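Local coordinates for 4-phosphoerythronate dehydrogenase (Lactobacillus jensenii, PDB 4PRK), which probably reduces pyruvate to D-lactate with NADH, as a D-lactate dehydrogenase of the D-isomer specific 2-hydroxyacid dehydrogenase family, at residues V61-A66 / K89-T94. Sequence-based numbering, arbitrary orientation.
Sequences VYKKLA and KKYHLT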
# COMPACT_ATOMS: atom_id res chain seq x y z
N VAL A 61 27.81 -24.36 36.25
CA VAL A 61 26.50 -23.91 35.80
C VAL A 61 25.90 -24.92 34.78
O VAL A 61 24.82 -25.48 35.00
CB VAL A 61 26.60 -22.49 35.20
CG1 VAL A 61 25.24 -22.04 34.65
CG2 VAL A 61 27.15 -21.50 36.25
N TYR A 62 26.65 -25.17 33.70
CA TYR A 62 26.24 -26.12 32.67
C TYR A 62 26.09 -27.54 33.22
O TYR A 62 25.12 -28.23 32.88
CB TYR A 62 27.23 -26.16 31.50
CG TYR A 62 27.45 -24.86 30.77
CD1 TYR A 62 28.42 -23.96 31.19
CD2 TYR A 62 26.72 -24.54 29.62
CE1 TYR A 62 28.65 -22.77 30.53
CE2 TYR A 62 26.95 -23.35 28.94
CZ TYR A 62 27.92 -22.46 29.41
OH TYR A 62 28.18 -21.26 28.77
N LYS A 63 27.04 -28.00 34.04
CA LYS A 63 26.92 -29.32 34.67
C LYS A 63 25.63 -29.38 35.45
O LYS A 63 24.86 -30.34 35.33
CB LYS A 63 28.10 -29.66 35.60
CG LYS A 63 27.91 -30.98 36.37
CD LYS A 63 29.15 -31.45 37.13
CE LYS A 63 30.26 -31.86 36.18
NZ LYS A 63 31.34 -32.66 36.82
N LYS A 64 25.38 -28.33 36.23
CA LYS A 64 24.22 -28.27 37.11
C LYS A 64 22.85 -28.13 36.42
O LYS A 64 21.86 -28.68 36.92
CB LYS A 64 24.44 -27.19 38.16
CG LYS A 64 25.53 -27.59 39.12
CD LYS A 64 25.91 -26.44 40.03
CE LYS A 64 25.81 -26.85 41.49
NZ LYS A 64 25.66 -25.65 42.34
N LEU A 65 22.76 -27.40 35.29
CA LEU A 65 21.52 -27.40 34.48
C LEU A 65 21.22 -28.80 33.97
O LEU A 65 20.09 -29.29 34.07
CB LEU A 65 21.63 -26.47 33.27
CG LEU A 65 21.92 -25.01 33.56
CD1 LEU A 65 22.16 -24.28 32.25
CD2 LEU A 65 20.78 -24.38 34.38
N ALA A 66 22.26 -29.43 33.42
CA ALA A 66 22.20 -30.83 33.00
C ALA A 66 21.82 -31.73 34.17
O ALA A 66 20.97 -32.59 34.02
CB ALA A 66 23.53 -31.26 32.41
N LYS A 89 27.47 -28.56 24.09
CA LYS A 89 27.53 -29.89 23.46
C LYS A 89 27.92 -30.96 24.50
O LYS A 89 27.29 -32.01 24.58
CB LYS A 89 28.54 -29.88 22.30
CG LYS A 89 28.55 -31.14 21.44
CD LYS A 89 27.27 -31.29 20.63
CE LYS A 89 27.46 -32.27 19.49
NZ LYS A 89 26.26 -32.37 18.61
N LYS A 90 28.96 -30.67 25.29
CA LYS A 90 29.39 -31.56 26.37
C LYS A 90 28.22 -32.07 27.22
O LYS A 90 28.14 -33.27 27.52
CB LYS A 90 30.42 -30.86 27.26
CG LYS A 90 30.70 -31.61 28.55
CD LYS A 90 31.88 -31.03 29.29
CE LYS A 90 32.61 -32.11 30.06
NZ LYS A 90 33.93 -31.56 30.45
N TYR A 91 27.31 -31.16 27.61
CA TYR A 91 26.20 -31.49 28.49
C TYR A 91 24.88 -31.63 27.76
O TYR A 91 23.85 -31.47 28.38
CB TYR A 91 26.08 -30.45 29.60
CG TYR A 91 27.22 -30.57 30.59
CD1 TYR A 91 27.27 -31.63 31.49
CD2 TYR A 91 28.25 -29.64 30.59
CE1 TYR A 91 28.32 -31.75 32.38
CE2 TYR A 91 29.31 -29.76 31.47
CZ TYR A 91 29.34 -30.82 32.37
OH TYR A 91 30.39 -30.93 33.25
N HIS A 92 24.90 -31.94 26.47
CA HIS A 92 23.68 -32.21 25.71
C HIS A 92 22.64 -31.08 25.80
O HIS A 92 21.44 -31.33 25.76
CB HIS A 92 23.06 -33.54 26.16
CG HIS A 92 23.96 -34.73 25.94
ND1 HIS A 92 23.48 -35.94 25.50
CD2 HIS A 92 25.29 -34.89 26.11
CE1 HIS A 92 24.49 -36.80 25.40
NE2 HIS A 92 25.59 -36.18 25.77
N LEU A 93 23.12 -29.84 25.93
CA LEU A 93 22.24 -28.67 26.06
C LEU A 93 21.98 -28.01 24.70
O LEU A 93 22.81 -27.22 24.24
CB LEU A 93 22.86 -27.63 27.02
CG LEU A 93 22.87 -27.89 28.54
CD1 LEU A 93 23.93 -27.05 29.25
CD2 LEU A 93 21.49 -27.64 29.16
N THR A 94 20.84 -28.30 24.06
CA THR A 94 20.42 -27.54 22.86
C THR A 94 20.48 -26.03 23.24
O THR A 94 20.27 -25.69 24.41
CB THR A 94 18.99 -27.92 22.31
OG1 THR A 94 18.92 -29.31 21.94
CG2 THR A 94 18.62 -27.07 21.07
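The ring of Y91 lies face-on against helix backbone: K63 CA sits over one face, 3.7 Å from the Y91 ring centroid and 17° off its normal, a CH-pi contact. The opposite face carries K90 CG, so the ring is sandwiched between K90 and helix 60-67. With CG anti to its carbonyl carbon (chi1 -70°), Y91 points at helix 60-67 and crosses the K63 side chain obliquely; its CD2 meets Y62 CB at 3.7 Å, while its CD1 approaches A66 CB obliquely at 3.9 Å. K63 leaves with CG anti to the backbone N and bends at chi3 (-68°), which brings its CE to 3.1 Å from Y91 OH. That hydroxyl hydrogen-bonds to E59, whose carboxylate also forms a salt bridge with K90. An alanine at Y91 would remove the ring and hydroxyl, and would probably cost the cover over K63 CA and loosen the hold on E59. Deeper in, L93 CD1 touches the edge of the Y62 ring, 3.8 Å from Y62 CD2, the two side chains crossing nearly at right angles; Y62 OH is hydrogen-bonded to L56 O. H92, at positive phi, is the C' residue of the Schellman motif ending helix 85-90. The contact joins helix 60-67 to the turn entering strand 94-96, outermost within the chain in a five-stranded parallel sheet, beside strand 72-75, where Y62 touches I73 and T94 pairs with it through the backbone.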